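Local coordinates for leucine-rich-repeat protein (Methanosarcina barkeri, PDB 4WNR), which binds GDP and magnesium through its Roc G-domain, the part present here together with part of COR, and is probably a serine/threonine protein kinase, at residues H71-F83 with K91-M103. Residues are numbered along the deposited sequence; the frame is centred on the assembly and turned at random.
Sequences HQTQGINIKKWGF and KVNFWDFGGQEIM. With GDP (guanosine-5'-diphosphate), chain B.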
loop_
_atom_site.group_PDB
_atom_site.type_symbol
_atom_site.label_atom_id
_atom_site.label_comp_id
_atom_site.label_asym_id
_atom_site.label_seq_id
_atom_site.Cartn_x
_atom_site.Cartn_y
_atom_site.Cartn_z
ATOM N N HIS A 71 -6.443 -7.823 17.273
ATOM C CA HIS A 71 -5.082 -7.334 17.522
ATOM C C HIS A 71 -4.040 -8.439 17.311
ATOM O O HIS A 71 -2.861 -8.155 17.108
ATOM C CB HIS A 71 -4.953 -6.757 18.938
ATOM C CG HIS A 71 -5.274 -7.734 20.026
ATOM N ND1 HIS A 71 -6.481 -7.736 20.692
ATOM C CD2 HIS A 71 -4.546 -8.741 20.566
ATOM C CE1 HIS A 71 -6.483 -8.700 21.595
ATOM N NE2 HIS A 71 -5.321 -9.326 21.537
ATOM N N GLN A 72 -4.480 -9.693 17.377
ATOM C CA GLN A 72 -3.619 -10.847 17.095
ATOM C C GLN A 72 -3.211 -10.916 15.622
ATOM O O GLN A 72 -2.134 -11.414 15.296
ATOM C CB GLN A 72 -4.320 -12.149 17.491
ATOM C CG GLN A 72 -4.593 -12.276 18.984
ATOM C CD GLN A 72 -5.360 -13.537 19.343
ATOM O OE1 GLN A 72 -5.569 -14.416 18.503
ATOM N NE2 GLN A 72 -5.785 -13.633 20.598
ATOM N N THR A 73 -4.082 -10.429 14.740
ATOM C CA THR A 73 -3.785 -10.354 13.308
ATOM C C THR A 73 -2.879 -9.159 13.023
ATOM O O THR A 73 -3.273 -8.010 13.234
ATOM C CB THR A 73 -5.074 -10.215 12.474
ATOM O OG1 THR A 73 -5.944 -11.320 12.747
ATOM C CG2 THR A 73 -4.759 -10.177 10.976
ATOM N N GLN A 74 -1.669 -9.438 12.539
ATOM C CA GLN A 74 -0.692 -8.396 12.213
ATOM C C GLN A 74 -0.002 -8.687 10.879
ATOM O O GLN A 74 -0.240 -9.723 10.257
ATOM C CB GLN A 74 0.349 -8.265 13.336
ATOM C CG GLN A 74 -0.218 -7.832 14.683
ATOM C CD GLN A 74 -0.856 -6.450 14.658
ATOM O OE1 GLN A 74 -0.566 -5.632 13.786
ATOM N NE2 GLN A 74 -1.730 -6.185 15.622
ATOM N N GLY A 75 0.846 -7.758 10.446
ATOM C CA GLY A 75 1.553 -7.865 9.171
ATOM C C GLY A 75 0.757 -7.277 8.021
ATOM O O GLY A 75 -0.285 -6.651 8.228
ATOM N N ILE A 76 1.260 -7.475 6.806
ATOM C CA ILE A 76 0.585 -7.008 5.594
ATOM C C ILE A 76 -0.536 -7.975 5.225
ATOM O O ILE A 76 -0.284 -9.146 4.938
ATOM C CB ILE A 76 1.556 -6.909 4.397
ATOM C CG1 ILE A 76 2.688 -5.914 4.685
ATOM C CG2 ILE A 76 0.811 -6.524 3.118
ATOM C CD1 ILE A 76 2.269 -4.459 4.697
ATOM N N ASN A 77 -1.766 -7.471 5.231
ATOM C CA ASN A 77 -2.934 -8.246 4.825
ATOM C C ASN A 77 -3.684 -7.537 3.703
ATOM O O ASN A 77 -4.152 -6.408 3.876
ATOM C CB ASN A 77 -3.867 -8.476 6.015
ATOM C CG ASN A 77 -3.330 -9.508 6.988
ATOM O OD1 ASN A 77 -3.089 -9.207 8.158
ATOM N ND2 ASN A 77 -3.137 -10.732 6.510
ATOM N N ILE A 78 -3.783 -8.204 2.554
ATOM C CA ILE A 78 -4.468 -7.659 1.384
ATOM C C ILE A 78 -5.706 -8.495 1.062
ATOM O O ILE A 78 -5.590 -9.626 0.586
ATOM C CB ILE A 78 -3.541 -7.613 0.150
ATOM C CG1 ILE A 78 -2.321 -6.729 0.436
ATOM C CG2 ILE A 78 -4.291 -7.087 -1.071
ATOM C CD1 ILE A 78 -1.179 -6.913 -0.541
ATOM N N LYS A 79 -6.882 -7.928 1.327
ATOM C CA LYS A 79 -8.160 -8.581 1.018
ATOM C C LYS A 79 -8.746 -8.030 -0.278
ATOM O O LYS A 79 -8.837 -6.813 -0.456
ATOM C CB LYS A 79 -9.169 -8.389 2.158
ATOM C CG LYS A 79 -9.221 -9.532 3.161
ATOM C CD LYS A 79 -8.092 -9.460 4.175
ATOM C CE LYS A 79 -8.200 -10.573 5.201
ATOM N NZ LYS A 79 -7.333 -10.362 6.392
ATOM N N LYS A 80 -9.148 -8.933 -1.169
ATOM C CA LYS A 80 -9.758 -8.557 -2.445
ATOM C C LYS A 80 -11.280 -8.592 -2.326
ATOM O O LYS A 80 -11.860 -9.635 -2.038
ATOM C CB LYS A 80 -9.287 -9.492 -3.562
ATOM C CG LYS A 80 -7.782 -9.731 -3.562
ATOM C CD LYS A 80 -7.262 -10.176 -4.921
ATOM C CE LYS A 80 -7.062 -8.995 -5.857
ATOM N NZ LYS A 80 -6.426 -9.403 -7.141
ATOM N N TRP A 81 -11.909 -7.441 -2.544
ATOM C CA TRP A 81 -13.353 -7.277 -2.376
ATOM C C TRP A 81 -13.985 -6.780 -3.674
ATOM O O TRP A 81 -13.303 -6.212 -4.526
ATOM C CB TRP A 81 -13.623 -6.283 -1.242
ATOM C CG TRP A 81 -15.070 -6.108 -0.878
ATOM C CD1 TRP A 81 -15.935 -7.077 -0.463
ATOM C CD2 TRP A 81 -15.810 -4.882 -0.876
ATOM N NE1 TRP A 81 -17.171 -6.533 -0.211
ATOM C CE2 TRP A 81 -17.121 -5.186 -0.456
ATOM C CE3 TRP A 81 -15.493 -3.555 -1.193
ATOM C CZ2 TRP A 81 -18.116 -4.213 -0.343
ATOM C CZ3 TRP A 81 -16.482 -2.587 -1.080
ATOM C CH2 TRP A 81 -17.779 -2.923 -0.659
ATOM N N GLY A 82 -15.285 -7.006 -3.825
ATOM C CA GLY A 82 -16.014 -6.531 -4.998
ATOM C C GLY A 82 -17.503 -6.364 -4.763
ATOM O O GLY A 82 -18.081 -6.997 -3.877
ATOM N N PHE A 83 -18.115 -5.493 -5.560
ATOM C CA PHE A 83 -19.563 -5.288 -5.542
ATOM C C PHE A 83 -20.047 -4.884 -6.930
ATOM O O PHE A 83 -19.280 -4.340 -7.727
ATOM C CB PHE A 83 -19.957 -4.232 -4.503
ATOM C CG PHE A 83 -19.387 -2.867 -4.771
ATOM C CD1 PHE A 83 -18.104 -2.542 -4.353
ATOM C CD2 PHE A 83 -20.138 -1.900 -5.427
ATOM C CE1 PHE A 83 -17.578 -1.282 -4.592
ATOM C CE2 PHE A 83 -19.618 -0.639 -5.670
ATOM C CZ PHE A 83 -18.337 -0.330 -5.251
ATOM N N LYS A 91 -14.229 -3.821 -8.542
ATOM C CA LYS A 91 -13.201 -4.628 -7.880
ATOM C C LYS A 91 -12.352 -3.745 -6.962
ATOM O O LYS A 91 -11.860 -2.698 -7.378
ATOM C CB LYS A 91 -12.325 -5.319 -8.925
ATOM C CG LYS A 91 -13.058 -6.391 -9.725
ATOM C CD LYS A 91 -12.521 -6.531 -11.144
ATOM C CE LYS A 91 -11.187 -7.258 -11.189
ATOM N NZ LYS A 91 -11.344 -8.735 -11.087
ATOM N N VAL A 92 -12.194 -4.175 -5.713
ATOM C CA VAL A 92 -11.507 -3.381 -4.692
ATOM C C VAL A 92 -10.397 -4.189 -4.028
ATOM O O VAL A 92 -10.587 -5.354 -3.683
ATOM C CB VAL A 92 -12.492 -2.895 -3.608
ATOM C CG1 VAL A 92 -11.778 -2.058 -2.557
ATOM C CG2 VAL A 92 -13.622 -2.092 -4.237
ATOM N N ASN A 93 -9.244 -3.550 -3.847
ATOM C CA ASN A 93 -8.102 -4.157 -3.161
ATOM C C ASN A 93 -7.813 -3.439 -1.842
ATOM O O ASN A 93 -7.211 -2.363 -1.833
ATOM C CB ASN A 93 -6.868 -4.121 -4.062
ATOM C CG ASN A 93 -7.074 -4.874 -5.366
ATOM O OD1 ASN A 93 -7.719 -5.922 -5.395
ATOM N ND2 ASN A 93 -6.518 -4.344 -6.452
ATOM N N PHE A 94 -8.257 -4.031 -0.735
ATOM C CA PHE A 94 -8.026 -3.461 0.593
ATOM C C PHE A 94 -6.626 -3.803 1.085
ATOM O O PHE A 94 -6.254 -4.975 1.129
ATOM C CB PHE A 94 -9.054 -3.979 1.601
ATOM C CG PHE A 94 -10.418 -3.364 1.456
ATOM C CD1 PHE A 94 -10.644 -2.045 1.823
ATOM C CD2 PHE A 94 -11.482 -4.112 0.972
ATOM C CE1 PHE A 94 -11.903 -1.482 1.698
ATOM C CE2 PHE A 94 -12.740 -3.553 0.845
ATOM C CZ PHE A 94 -12.952 -2.236 1.208
ATOM N N TRP A 95 -5.865 -2.776 1.455
ATOM C CA TRP A 95 -4.531 -2.947 2.033
ATOM C C TRP A 95 -4.555 -2.611 3.522
ATOM O O TRP A 95 -4.885 -1.489 3.910
ATOM C CB TRP A 95 -3.519 -2.059 1.310
ATOM C CG TRP A 95 -3.019 -2.651 0.025
ATOM C CD1 TRP A 95 -3.761 -2.972 -1.069
ATOM C CD2 TRP A 95 -1.665 -2.991 -0.292
ATOM N NE1 TRP A 95 -2.956 -3.492 -2.053
ATOM C CE2 TRP A 95 -1.664 -3.515 -1.603
ATOM C CE3 TRP A 95 -0.452 -2.905 0.403
ATOM C CZ2 TRP A 95 -0.497 -3.951 -2.235
ATOM C CZ3 TRP A 95 0.708 -3.337 -0.225
ATOM C CH2 TRP A 95 0.675 -3.855 -1.532
ATOM N N ASP A 96 -4.202 -3.596 4.345
ATOM C CA ASP A 96 -4.208 -3.446 5.801
ATOM C C ASP A 96 -2.782 -3.568 6.352
ATOM O O ASP A 96 -2.137 -4.606 6.195
ATOM C CB ASP A 96 -5.117 -4.507 6.428
ATOM C CG ASP A 96 -5.578 -4.137 7.824
ATOM O OD1 ASP A 96 -5.794 -2.933 8.090
ATOM O OD2 ASP A 96 -5.741 -5.058 8.655
ATOM N N PHE A 97 -2.304 -2.504 6.990
ATOM C CA PHE A 97 -0.941 -2.448 7.522
ATOM C C PHE A 97 -0.923 -2.739 9.020
ATOM O O PHE A 97 -1.651 -2.110 9.789
ATOM C CB PHE A 97 -0.326 -1.073 7.252
ATOM C CG PHE A 97 -0.325 -0.684 5.800
ATOM C CD1 PHE A 97 0.550 -1.288 4.907
ATOM C CD2 PHE A 97 -1.203 0.280 5.325
ATOM C CE1 PHE A 97 0.549 -0.937 3.568
ATOM C CE2 PHE A 97 -1.206 0.635 3.988
ATOM C CZ PHE A 97 -0.330 0.026 3.107
ATOM N N GLY A 98 -0.078 -3.684 9.426
ATOM C CA GLY A 98 0.016 -4.102 10.826
ATOM C C GLY A 98 0.762 -3.133 11.727
ATOM O O GLY A 98 1.181 -2.059 11.297
ATOM N N GLY A 99 0.926 -3.531 12.988
ATOM C CA GLY A 99 1.580 -2.702 14.006
ATOM C C GLY A 99 3.040 -2.401 13.715
ATOM O O GLY A 99 3.519 -1.302 14.001
ATOM N N GLN A 100 3.749 -3.380 13.157
ATOM C CA GLN A 100 5.142 -3.188 12.741
ATOM C C GLN A 100 5.271 -2.199 11.581
ATOM O O GLN A 100 6.256 -1.463 11.496
ATOM C CB GLN A 100 5.784 -4.523 12.348
ATOM C CG GLN A 100 6.355 -5.310 13.519
ATOM C CD GLN A 100 7.242 -6.457 13.065
ATOM O OE1 GLN A 100 6.839 -7.277 12.236
ATOM N NE2 GLN A 100 8.458 -6.523 13.606
ATOM N N GLU A 101 4.278 -2.186 10.697
ATOM C CA GLU A 101 4.309 -1.330 9.508
ATOM C C GLU A 101 4.179 0.151 9.860
ATOM O O GLU A 101 4.897 0.985 9.312
ATOM C CB GLU A 101 3.214 -1.732 8.514
ATOM C CG GLU A 101 3.560 -2.934 7.646
ATOM C CD GLU A 101 3.668 -4.236 8.421
ATOM O OE1 GLU A 101 2.855 -4.459 9.343
ATOM O OE2 GLU A 101 4.565 -5.044 8.102
ATOM N N ILE A 102 3.263 0.470 10.772
ATOM C CA ILE A 102 3.050 1.854 11.207
ATOM C C ILE A 102 4.181 2.320 12.127
ATOM O O ILE A 102 4.604 3.475 12.056
ATOM C CB ILE A 102 1.676 2.035 11.901
ATOM C CG1 ILE A 102 0.553 2.113 10.858
ATOM C CG2 ILE A 102 1.636 3.310 12.738
ATOM C CD1 ILE A 102 0.205 0.799 10.199
ATOM N N MET A 103 4.659 1.420 12.984
ATOM C CA MET A 103 5.735 1.735 13.930
ATOM C C MET A 103 7.037 2.065 13.203
ATOM O O MET A 103 7.633 3.116 13.437
ATOM C CB MET A 103 5.962 0.564 14.892
ATOM C CG MET A 103 7.038 0.815 15.941
ATOM S SD MET A 103 7.043 -0.413 17.262
ATOM C CE MET A 103 7.382 -1.919 16.351
HETATM P PB GDP B . -5.322 -2.057 14.247
HETATM O O1B GDP B . -6.366 -0.838 14.351
HETATM O O2B GDP B . -5.223 -2.406 12.683
HETATM O O3B GDP B . -3.997 -1.690 14.800
HETATM O O3A GDP B . -5.944 -3.387 14.904
HETATM P PA GDP B . -7.332 -3.430 15.718
HETATM O O1A GDP B . -8.374 -2.587 15.102
HETATM O O2A GDP B . -7.737 -4.988 15.680
HETATM O "O5'" GDP B . -6.995 -3.095 17.259
HETATM C "C5'" GDP B . -7.866 -2.305 18.007
HETATM C "C4'" GDP B . -8.202 -3.051 19.316
HETATM O "O4'" GDP B . -9.368 -2.429 19.896
HETATM C "C3'" GDP B . -8.592 -4.513 19.106
HETATM O "O3'" GDP B . -8.390 -5.250 20.320
HETATM C "C2'" GDP B . -10.061 -4.432 18.772
HETATM O "O2'" GDP B . -10.751 -5.611 19.221
HETATM C "C1'" GDP B . -10.541 -3.220 19.559
HETATM N N9 GDP B . -11.511 -2.382 18.789
HETATM C C8 GDP B . -11.503 -2.078 17.491
HETATM N N7 GDP B . -12.552 -1.307 17.236
HETATM C C5 GDP B . -13.218 -1.125 18.372
HETATM C C6 GDP B . -14.331 -0.436 18.637
HETATM O O6 GDP B . -14.926 0.179 17.755
HETATM N N1 GDP B . -14.825 -0.410 19.942
HETATM C C2 GDP B . -14.134 -1.113 20.936
HETATM N N2 GDP B . -14.578 -1.111 22.188
HETATM N N3 GDP B . -13.021 -1.787 20.607
HETATM C C4 GDP B . -12.571 -1.792 19.338
#
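Strands 77-83 and 91-96 pair antiparallel as the two arms of a beta hairpin, their axes 4.5 Å apart at closest approach. Asn77 with Asp96, Lys79 with Phe94 and Trp81 with Val92 are the hydrogen-bonded pairs. The bond from Asn77 N to Asp96 O is nearly straight (178°), whereas that from Lys79 N to Phe94 O is weak. Beyond the strands, Gly99 N donates to Gln74 OE1 (2.7 Å), tilted out of the carbonyl plane. Gln74 NE2 donates a hydrogen bond to His71 O. His71 ND1 is hydrogen-bonded to GDP O3', and Gln74 links this loop to the start of helix 99-104.

On one sheet face, Ile78 CD1 sits over the indole of Trp95, a CH-pi contact 3.6 Å from the centroid of the six-membered ring. With CG1 anti to the carbonyl carbon (chi1 -60°), Ile78 runs alongside the indole. Were Trp95 an alanine, Ile78 CD1 would be likely to lose the ring face it rests on, and Lys43 its cation-pi partner. On the other face, Trp81 CE3 meets Phe94 CE2 at 3.4 Å, the ring planes inclined at 39°.

Strand 36-47 runs parallel to strand 88-96, placing the hairpin in the P-loop G-domain sheet. Helix 54-62 packs on Trp81 and Phe94, and Asp96 OD2 is hydrogen-bonded to OG1 of Thr55, a magnesium-binding residue. Helix 186-198 touches Trp81, Phe83 and Val92.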